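Local coordinates for protein pyridine nucleotide-disulphide oxidoreductase dimerisation region (Escherichia coli BL21, PDB 6KYY) that is an FAD-dependent pyridine nucleotide-disulphide oxidoreductase induced by hypochlorous acid, binds copper(II), and is probably involved in resistance to reactive chlorine species, at residues B[10-16]-B[125-131]; B[203-208]-B[347-353]; B[382-387]-B[399-403]. All coordinates share one frame. Residues are numbered along the deposited sequence.

Contact 1 (B[10-16]-B[125-131]); sequences KYQAVII and IHGEKIF
Segments 10-16 and 125-131 run side by side as parallel extended chains in register, Tyr-11 beside Gly-127, Val-14 beside Ile-130 and Ile-15 beside Phe-131, with CA atoms 4.7 to 4.9 Å apart. Both turn a corner together: Gln-12 (phi/psi -62/-28) and Glu-128 (-61/-43) leave the extended region at matching positions. Before the corner Tyr-11 N donates to His-126 O (3.1 Å) and Glu-128 N to Tyr-11 O (2.9 Å); after it Val-14 N reaches Lys-129 O (2.9 Å), Phe-131 N Val-14 O (2.8 Å) and Ile-16 N Phe-131 O (3.0 Å). Val-14 (chi1 t) sets CG2 3.6 Å from Gly-127 CA, space that a CB there would fill. Ala-13 CB meets the edge of the Phe-131 ring (chi1 m) at CE1, 3.5 Å, while Ile-16 CD1 packs on Ile-130 CG2 at 3.7 Å. A long salt bridge joins Lys-10 NZ to Glu-128 OE1 (3.8 Å). Segment 10-16 is the first strand of a Rossmann-type FAD-binding domain, and Ile-16 touches FAD just ahead of a probable GxGxxG turn. Strand 36-40 bonds to the other edge of 13-16, helix 20-31 covers Ala-13, Ile-15 and Phe-131, and strand 113-116 pairs with 125-127.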
loop_
_atom_site.group_PDB
_atom_site.type_symbol
_atom_site.label_atom_id
_atom_site.label_comp_id
_atom_site.label_asym_id
_atom_site.label_seq_id
_atom_site.Cartn_x
_atom_site.Cartn_y
_atom_site.Cartn_z
ATOM N N LYS B 10 -4.485 -41.906 19.807
ATOM C CA LYS B 10 -3.343 -41.452 19.028
ATOM C C LYS B 10 -3.825 -40.542 17.906
ATOM O O LYS B 10 -4.712 -40.913 17.131
ATOM C CB LYS B 10 -2.559 -42.632 18.453
ATOM C CG LYS B 10 -1.162 -42.255 17.967
ATOM C CD LYS B 10 -0.379 -43.465 17.475
ATOM C CE LYS B 10 -1.054 -44.114 16.282
ATOM N NZ LYS B 10 -0.188 -45.146 15.648
ATOM N N TYR B 11 -3.238 -39.354 17.822
ATOM C CA TYR B 11 -3.591 -38.399 16.784
ATOM C C TYR B 11 -2.762 -38.658 15.534
ATOM O O TYR B 11 -1.560 -38.920 15.615
ATOM C CB TYR B 11 -3.376 -36.966 17.268
ATOM C CG TYR B 11 -4.291 -36.558 18.402
ATOM C CD1 TYR B 11 -5.559 -36.053 18.148
ATOM C CD2 TYR B 11 -3.887 -36.684 19.725
ATOM C CE1 TYR B 11 -6.398 -35.679 19.180
ATOM C CE2 TYR B 11 -4.720 -36.315 20.764
ATOM C CZ TYR B 11 -5.974 -35.814 20.486
ATOM O OH TYR B 11 -6.809 -35.444 21.515
ATOM N N GLN B 12 -3.420 -38.592 14.374
ATOM C CA GLN B 12 -2.696 -38.717 13.113
ATOM C C GLN B 12 -1.682 -37.595 12.945
ATOM O O GLN B 12 -0.659 -37.776 12.275
ATOM C CB GLN B 12 -3.677 -38.731 11.940
ATOM C CG GLN B 12 -4.604 -39.935 11.919
ATOM C CD GLN B 12 -5.838 -39.707 11.069
ATOM O OE1 GLN B 12 -6.702 -38.901 11.411
ATOM N NE2 GLN B 12 -5.926 -40.418 9.950
ATOM N N ALA B 13 -1.942 -36.438 13.551
ATOM C CA ALA B 13 -1.029 -35.307 13.517
ATOM C C ALA B 13 -1.083 -34.590 14.855
ATOM O O ALA B 13 -2.170 -34.322 15.374
ATOM C CB ALA B 13 -1.383 -34.340 12.381
ATOM N N VAL B 14 0.087 -34.292 15.414
ATOM C CA VAL B 14 0.205 -33.512 16.641
ATOM C C VAL B 14 1.107 -32.324 16.349
ATOM O O VAL B 14 2.264 -32.500 15.948
ATOM C CB VAL B 14 0.759 -34.345 17.809
ATOM C CG1 VAL B 14 0.799 -33.509 19.079
ATOM C CG2 VAL B 14 -0.081 -35.590 18.019
ATOM N N ILE B 15 0.580 -31.118 16.544
ATOM C CA ILE B 15 1.319 -29.883 16.321
ATOM C C ILE B 15 1.671 -29.285 17.676
ATOM O O ILE B 15 0.849 -29.288 18.599
ATOM C CB ILE B 15 0.508 -28.892 15.463
ATOM C CG1 ILE B 15 0.265 -29.479 14.071
ATOM C CG2 ILE B 15 1.230 -27.560 15.350
ATOM C CD1 ILE B 15 -1.118 -29.214 13.528
ATOM N N ILE B 16 2.900 -28.783 17.797
ATOM C CA ILE B 16 3.391 -28.237 19.057
ATOM C C ILE B 16 3.546 -26.727 18.939
ATOM O O ILE B 16 4.586 -26.232 18.491
ATOM C CB ILE B 16 4.721 -28.898 19.463
ATOM C CG1 ILE B 16 4.578 -30.422 19.456
ATOM C CG2 ILE B 16 5.166 -28.406 20.830
ATOM C CD1 ILE B 16 5.895 -31.155 19.541
ATOM N N ILE B 125 0.398 -37.720 25.182
ATOM C CA ILE B 125 -0.213 -37.556 23.868
ATOM C C ILE B 125 0.680 -38.211 22.825
ATOM O O ILE B 125 1.883 -37.935 22.772
ATOM C CB ILE B 125 -0.437 -36.069 23.532
ATOM C CG1 ILE B 125 -1.388 -35.440 24.554
ATOM C CG2 ILE B 125 -0.951 -35.912 22.104
ATOM C CD1 ILE B 125 -2.098 -34.212 24.063
ATOM N N HIS B 126 0.090 -39.067 21.993
ATOM C CA HIS B 126 0.814 -39.792 20.960
ATOM C C HIS B 126 0.469 -39.245 19.582
ATOM O O HIS B 126 -0.624 -38.712 19.361
ATOM C CB HIS B 126 0.497 -41.290 21.013
ATOM C CG HIS B 126 0.408 -41.840 22.401
ATOM N ND1 HIS B 126 1.416 -41.688 23.328
ATOM C CD2 HIS B 126 -0.568 -42.545 23.020
ATOM C CE1 HIS B 126 1.065 -42.274 24.458
ATOM N NE2 HIS B 126 -0.135 -42.803 24.297
ATOM N N GLY B 127 1.408 -39.391 18.651
ATOM C CA GLY B 127 1.206 -38.892 17.306
ATOM C C GLY B 127 1.826 -39.738 16.212
ATOM O O GLY B 127 3.008 -40.085 16.279
ATOM N N GLU B 128 1.023 -40.082 15.200
ATOM C CA GLU B 128 1.568 -40.723 14.008
ATOM C C GLU B 128 2.581 -39.815 13.324
ATOM O O GLU B 128 3.642 -40.273 12.882
ATOM C CB GLU B 128 0.437 -41.084 13.045
ATOM C CG GLU B 128 -0.100 -42.495 13.197
ATOM C CD GLU B 128 -1.431 -42.689 12.497
ATOM O OE1 GLU B 128 -2.011 -43.789 12.611
ATOM O OE2 GLU B 128 -1.899 -41.739 11.834
ATOM N N LYS B 129 2.262 -38.528 13.219
ATOM C CA LYS B 129 3.182 -37.500 12.759
ATOM C C LYS B 129 3.145 -36.349 13.752
ATOM O O LYS B 129 2.087 -36.032 14.304
ATOM C CB LYS B 129 2.817 -36.990 11.357
ATOM C CG LYS B 129 2.368 -38.066 10.380
ATOM C CD LYS B 129 2.139 -37.476 8.996
ATOM C CE LYS B 129 1.935 -38.559 7.948
ATOM N NZ LYS B 129 2.139 -39.926 8.500
ATOM N N ILE B 130 4.300 -35.735 13.992
ATOM C CA ILE B 130 4.411 -34.617 14.921
ATOM C C ILE B 130 5.114 -33.466 14.217
ATOM O O ILE B 130 6.090 -33.673 13.487
ATOM C CB ILE B 130 5.156 -35.015 16.213
ATOM C CG1 ILE B 130 4.586 -36.321 16.774
ATOM C CG2 ILE B 130 5.051 -33.912 17.251
ATOM C CD1 ILE B 130 5.345 -36.867 17.961
ATOM N N PHE B 131 4.617 -32.250 14.436
ATOM C CA PHE B 131 5.096 -31.057 13.744
ATOM C C PHE B 131 5.515 -30.025 14.785
ATOM O O PHE B 131 4.675 -29.523 15.540
ATOM C CB PHE B 131 4.017 -30.499 12.816
ATOM C CG PHE B 131 3.433 -31.521 11.879
ATOM C CD1 PHE B 131 2.396 -32.346 12.285
ATOM C CD2 PHE B 131 3.919 -31.656 10.589
ATOM C CE1 PHE B 131 1.860 -33.287 11.426
ATOM C CE2 PHE B 131 3.387 -32.595 9.724
ATOM C CZ PHE B 131 2.357 -33.411 10.144
#

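Contact 2 (B[203-208]-B[347-353]); sequences REDRDI and RVGMTEE
Asp-205 supplies the strongest bonds, receiving two consecutive backbone amides from the start of helix 352-358: Glu-352 N donates to OD2 of Asp-205 at 2.7 Å, and Glu-353 N to OD1 of Asp-205 at 2.9 Å. With chi1 near -86° and chi2 near -39°, the two carboxylate oxygens take the helix's first two amides, one each, so a side chain distant in sequence binds amides that have no carbonyl partner in their own helix. Thr-351 (phi/psi -73/172) is the extended N-cap residue of that helix, as Asp-205 (-75/155) is of helix 206-218, though the Asp-205 carboxylate makes no capping bond to its own helix; their CA atoms, 6.1 Å apart, are the closest pair between the segments. The second polar link is a salt bridge from Glu-204 OE1 to Arg-347 NE, 2.7 Å, whose hydrogen bond is weak, bent to 127°. Glu-204 leaves the backbone sideways, and its m, m rotamer brings the carboxylate up to the arginine; its OE2 also hydrogen-bonds Tyr-337 and Tyr-175. Residues 347-349 are strand, and Arg-347 NH1 donates to Gly-349 O (3.0 Å), which ties the guanidinium to the end of its own strand, where Gly-349 has positive phi (74/-169). Outward, packing is sparse: Thr-351 CG2 lies 3.8 Å from Arg-203 O, and Ile-208 CD1 4.3 Å from Arg-347 CD. Asp-207 OD1 and Glu-352 OE1 approach to 3.4 Å, like charges offset by Lys-386, which bridges both. The chemistry implies a junction held by directed polar bonds, connecting the pyridine nucleotide-disulphide oxidoreductase region to the dimerisation domain.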
loop_
_atom_site.group_PDB
_atom_site.type_symbol
_atom_site.label_atom_id
_atom_site.label_comp_id
_atom_site.label_asym_id
_atom_site.label_seq_id
_atom_site.Cartn_x
_atom_site.Cartn_y
_atom_site.Cartn_z
ATOM N N ARG B 203 23.831 -4.615 7.493
ATOM C CA ARG B 203 23.393 -5.451 6.383
ATOM C C ARG B 203 22.739 -4.658 5.260
ATOM O O ARG B 203 22.424 -5.236 4.214
ATOM C CB ARG B 203 22.419 -6.526 6.880
ATOM C CG ARG B 203 23.096 -7.776 7.418
ATOM C CD ARG B 203 22.076 -8.846 7.771
ATOM N NE ARG B 203 21.199 -8.427 8.860
ATOM C CZ ARG B 203 21.020 -9.115 9.983
ATOM N NH1 ARG B 203 20.202 -8.658 10.921
ATOM N NH2 ARG B 203 21.659 -10.263 10.168
ATOM N N GLU B 204 22.530 -3.357 5.445
ATOM C CA GLU B 204 21.943 -2.503 4.427
ATOM C C GLU B 204 23.025 -1.639 3.788
ATOM O O GLU B 204 24.196 -1.668 4.174
ATOM C CB GLU B 204 20.836 -1.637 5.030
ATOM C CG GLU B 204 19.830 -2.403 5.877
ATOM C CD GLU B 204 18.861 -3.214 5.041
ATOM O OE1 GLU B 204 18.793 -2.985 3.816
ATOM O OE2 GLU B 204 18.164 -4.081 5.611
ATOM N N ASP B 205 22.623 -0.857 2.790
ATOM C CA ASP B 205 23.542 0.077 2.160
ATOM C C ASP B 205 23.788 1.272 3.070
ATOM O O ASP B 205 22.962 1.617 3.919
ATOM C CB ASP B 205 22.987 0.551 0.818
ATOM C CG ASP B 205 23.335 -0.385 -0.319
ATOM O OD1 ASP B 205 24.470 -0.905 -0.334
ATOM O OD2 ASP B 205 22.472 -0.599 -1.195
ATOM N N ARG B 206 24.945 1.910 2.889
ATOM C CA ARG B 206 25.260 3.084 3.693
ATOM C C ARG B 206 24.362 4.263 3.341
ATOM O O ARG B 206 24.024 5.062 4.221
ATOM C CB ARG B 206 26.732 3.463 3.521
ATOM C CG ARG B 206 27.711 2.504 4.192
ATOM C CD ARG B 206 27.385 2.305 5.666
ATOM N NE ARG B 206 26.560 1.121 5.889
ATOM C CZ ARG B 206 25.869 0.887 7.000
ATOM N NH1 ARG B 206 25.904 1.755 8.001
ATOM N NH2 ARG B 206 25.143 -0.216 7.109
ATOM N N ASP B 207 23.955 4.381 2.075
ATOM C CA ASP B 207 23.131 5.518 1.672
ATOM C C ASP B 207 21.746 5.455 2.303
ATOM O O ASP B 207 21.184 6.490 2.679
ATOM C CB ASP B 207 23.028 5.587 0.147
ATOM C CG ASP B 207 22.802 4.229 -0.486
ATOM O OD1 ASP B 207 23.758 3.682 -1.074
ATOM O OD2 ASP B 207 21.670 3.713 -0.398
ATOM N N ILE B 208 21.180 4.257 2.436
ATOM C CA ILE B 208 19.886 4.127 3.099
ATOM C C ILE B 208 20.034 4.033 4.617
ATOM O O ILE B 208 19.139 4.467 5.349
ATOM C CB ILE B 208 19.100 2.926 2.546
ATOM C CG1 ILE B 208 19.907 1.632 2.667
ATOM C CG2 ILE B 208 18.699 3.172 1.101
ATOM C CD1 ILE B 208 19.099 0.387 2.375
ATOM N N ARG B 347 12.545 -4.043 1.327
ATOM C CA ARG B 347 13.715 -4.478 0.580
ATOM C C ARG B 347 13.470 -5.835 -0.065
ATOM O O ARG B 347 12.722 -6.666 0.455
ATOM C CB ARG B 347 14.948 -4.551 1.488
ATOM C CG ARG B 347 15.625 -3.214 1.724
ATOM C CD ARG B 347 17.022 -3.209 1.140
ATOM N NE ARG B 347 17.824 -4.303 1.678
ATOM C CZ ARG B 347 18.387 -5.251 0.936
ATOM N NH1 ARG B 347 18.242 -5.238 -0.382
ATOM N NH2 ARG B 347 19.099 -6.210 1.513
ATOM N N VAL B 348 14.122 -6.041 -1.210
ATOM C CA VAL B 348 14.163 -7.337 -1.876
ATOM C C VAL B 348 15.418 -7.355 -2.733
ATOM O O VAL B 348 15.884 -6.310 -3.194
ATOM C CB VAL B 348 12.882 -7.593 -2.713
ATOM C CG1 VAL B 348 12.800 -6.627 -3.884
ATOM C CG2 VAL B 348 12.830 -9.037 -3.199
ATOM N N GLY B 349 15.978 -8.544 -2.932
ATOM C CA GLY B 349 17.196 -8.648 -3.709
ATOM C C GLY B 349 18.404 -8.135 -2.938
ATOM O O GLY B 349 18.356 -7.871 -1.736
ATOM N N MET B 350 19.506 -7.988 -3.667
ATOM C CA MET B 350 20.766 -7.605 -3.052
ATOM C C MET B 350 20.893 -6.090 -2.947
ATOM O O MET B 350 20.280 -5.337 -3.709
ATOM C CB MET B 350 21.957 -8.165 -3.834
ATOM C CG MET B 350 21.775 -8.232 -5.338
ATOM S SD MET B 350 23.198 -9.023 -6.118
ATOM C CE MET B 350 22.425 -9.832 -7.515
ATOM N N THR B 351 21.698 -5.656 -1.982
ATOM C CA THR B 351 22.015 -4.249 -1.818
ATOM C C THR B 351 22.970 -3.790 -2.917
ATOM O O THR B 351 23.484 -4.587 -3.708
ATOM C CB THR B 351 22.643 -3.997 -0.447
ATOM O OG1 THR B 351 23.793 -4.839 -0.290
ATOM C CG2 THR B 351 21.653 -4.303 0.659
ATOM N N GLU B 352 23.210 -2.478 -2.963
ATOM C CA GLU B 352 24.221 -1.962 -3.877
ATOM C C GLU B 352 25.607 -2.460 -3.497
ATOM O O GLU B 352 26.440 -2.701 -4.377
ATOM C CB GLU B 352 24.190 -0.433 -3.902
ATOM C CG GLU B 352 25.088 0.183 -4.964
ATOM C CD GLU B 352 25.264 1.678 -4.789
ATOM O OE1 GLU B 352 24.458 2.291 -4.057
ATOM O OE2 GLU B 352 26.209 2.239 -5.382
ATOM N N GLU B 353 25.865 -2.632 -2.198
ATOM C CA GLU B 353 27.154 -3.148 -1.750
ATOM C C GLU B 353 27.458 -4.499 -2.388
ATOM O O GLU B 353 28.546 -4.709 -2.935
ATOM C CB GLU B 353 27.171 -3.259 -0.224
ATOM C CG GLU B 353 27.474 -1.954 0.495
ATOM C CD GLU B 353 28.959 -1.721 0.680
ATOM O OE1 GLU B 353 29.735 -2.694 0.573
ATOM O OE2 GLU B 353 29.351 -0.563 0.934
#

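Contact 3 (B[382-387]-B[399-403]); sequences RGVLKA and ASLLC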
loop_
_atom_site.group_PDB
_atom_site.type_symbol
_atom_site.label_atom_id
_atom_site.label_comp_id
_atom_site.label_asym_id
_atom_site.label_seq_id
_atom_site.Cartn_x
_atom_site.Cartn_y
_atom_site.Cartn_z
ATOM N N ARG B 382 9.598 11.973 3.441
ATOM C CA ARG B 382 10.895 11.461 3.858
ATOM C C ARG B 382 11.198 10.135 3.165
ATOM O O ARG B 382 10.300 9.415 2.721
ATOM C CB ARG B 382 10.942 11.271 5.374
ATOM C CG ARG B 382 11.283 12.524 6.155
ATOM C CD ARG B 382 11.087 12.294 7.641
ATOM N NE ARG B 382 9.888 11.505 7.911
ATOM C CZ ARG B 382 9.362 11.333 9.120
ATOM N NH1 ARG B 382 9.931 11.895 10.177
ATOM N NH2 ARG B 382 8.270 10.596 9.271
ATOM N N GLY B 383 12.481 9.819 3.081
ATOM C CA GLY B 383 12.933 8.563 2.521
ATOM C C GLY B 383 13.525 8.737 1.135
ATOM O O GLY B 383 13.766 9.848 0.655
ATOM N N VAL B 384 13.753 7.598 0.482
ATOM C CA VAL B 384 14.392 7.570 -0.830
ATOM C C VAL B 384 14.050 6.244 -1.492
ATOM O O VAL B 384 13.718 5.264 -0.822
ATOM C CB VAL B 384 15.925 7.769 -0.707
ATOM C CG1 VAL B 384 16.588 6.511 -0.163
ATOM C CG2 VAL B 384 16.530 8.173 -2.046
ATOM N N LEU B 385 14.113 6.218 -2.820
ATOM C CA LEU B 385 13.965 5.001 -3.602
ATOM C C LEU B 385 15.259 4.731 -4.353
ATOM O O LEU B 385 15.897 5.659 -4.861
ATOM C CB LEU B 385 12.806 5.108 -4.599
ATOM C CG LEU B 385 11.415 5.415 -4.046
ATOM C CD1 LEU B 385 10.359 5.119 -5.098
ATOM C CD2 LEU B 385 11.157 4.616 -2.784
ATOM N N LYS B 386 15.647 3.461 -4.418
ATOM C CA LYS B 386 16.806 3.076 -5.208
ATOM C C LYS B 386 16.687 1.603 -5.563
ATOM O O LYS B 386 16.217 0.797 -4.756
ATOM C CB LYS B 386 18.119 3.348 -4.464
ATOM C CG LYS B 386 18.372 2.429 -3.285
ATOM C CD LYS B 386 19.773 2.590 -2.734
ATOM C CE LYS B 386 20.811 2.049 -3.697
ATOM N NZ LYS B 386 22.182 2.178 -3.134
ATOM N N ALA B 387 17.098 1.267 -6.783
ATOM C CA ALA B 387 17.131 -0.111 -7.242
ATOM C C ALA B 387 18.357 -0.298 -8.122
ATOM O O ALA B 387 19.021 0.665 -8.514
ATOM C CB ALA B 387 15.853 -0.490 -7.994
ATOM N N ALA B 399 16.235 -3.867 -4.699
ATOM C CA ALA B 399 15.568 -2.586 -4.526
ATOM C C ALA B 399 15.612 -2.193 -3.056
ATOM O O ALA B 399 15.665 -3.051 -2.173
ATOM C CB ALA B 399 14.116 -2.631 -5.019
ATOM N N SER B 400 15.596 -0.884 -2.808
ATOM C CA SER B 400 15.539 -0.320 -1.460
ATOM C C SER B 400 14.427 0.726 -1.466
ATOM O O SER B 400 14.610 1.830 -1.985
ATOM C CB SER B 400 16.873 0.293 -1.057
ATOM O OG SER B 400 17.848 -0.709 -0.834
ATOM N N LEU B 401 13.276 0.376 -0.909
ATOM C CA LEU B 401 12.102 1.243 -0.921
ATOM C C LEU B 401 11.908 1.803 0.484
ATOM O O LEU B 401 11.313 1.151 1.346
ATOM C CB LEU B 401 10.880 0.472 -1.410
ATOM C CG LEU B 401 11.032 -0.081 -2.831
ATOM C CD1 LEU B 401 9.712 -0.609 -3.360
ATOM C CD2 LEU B 401 11.595 0.978 -3.768
ATOM N N LEU B 402 12.439 3.001 0.712
ATOM C CA LEU B 402 12.303 3.715 1.980
ATOM C C LEU B 402 11.265 4.809 1.761
ATOM O O LEU B 402 11.595 5.951 1.437
ATOM C CB LEU B 402 13.645 4.279 2.425
ATOM C CG LEU B 402 13.702 4.939 3.802
ATOM C CD1 LEU B 402 13.093 4.039 4.862
ATOM C CD2 LEU B 402 15.134 5.302 4.164
ATOM N N CYS B 403 9.997 4.451 1.932
ATOM C CA CYS B 403 8.907 5.369 1.652
ATOM C C CYS B 403 7.699 4.973 2.485
ATOM O O CYS B 403 7.662 3.904 3.100
ATOM C CB CYS B 403 8.552 5.360 0.165
ATOM S SG CYS B 403 8.566 3.711 -0.543
#
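Leu-402, Leu-385 and Lys-386 give up the most surface here; two of them sit in hydrogen-bonded pairs and the third, Leu-385, in a non-hydrogen-bonded pair. Strands 384-390 and 396-402 form an antiparallel beta hairpin in the five-stranded sheet of the dimerisation domain; the axes of 384-387 and 399-402 lie 4.6 Å apart at 171°. Leu-402 pairs with Val-384: Val-384 N donates to Leu-402 O at 2.9 Å, and Leu-402 N to Val-384 O at 3.0 Å. The same carbonyl, Leu-402 O, receives a CA-H...O contact from Gly-383 CA at 3.1 Å; a CB on Gly-383 would run into this oxygen, and its backbone angles (105/-169) also suit glycine. Leu-385 lies opposite Leu-401, and the contact passes to side chains: Leu-385 CD2 is 3.8 Å from Leu-401 CD2 and 3.5 Å from Cys-403 SG. Ala-387 and Ala-399 continue this face, CB to CB 4.1 Å, and helix 406-418 covers its Ala-399, Leu-401 and Cys-403. Lys-386 returns to the hydrogen-bonded pattern with Ser-400, donating from N to Ser-400 O at 3.1 Å and accepting Ser-400 N at its O at 2.6 Å. Its CG packs 3.4 Å from Ser-400 CB, while its end leads away, and NZ makes salt bridges with Glu-352 and Asp-207. With the register set by backbone bonds, the two faces differ in character: that of Leu-385, Ala-387, Ala-399 and Leu-401 is apolar, whereas the other combines Val-384 and Leu-402, packed against helix 206-218, with the charged end of Lys-386.

From the N terminus, contact 1 closes the first loop, bringing residues 125-131 back beside the opening strand across 108 intervening residues and completing part of the FAD-binding sheet. Contact 2 opens later and spans 138 residues to bring the dimerisation domain against the start of helix 206-218. Contact 3 then closes a short hairpin inside that domain. The three follow in series, neither nested nor crossed. Contact 1 stands apart, its centre 43 and 46 Å from those of contacts 2 and 3, on the opposite side of the chain's centre. Contacts 2 and 3 touch through neighbouring strands 345-349 and 396-402, and Lys-386 NZ meets Glu-352 OE1 at 2.5 Å in a salt bridge.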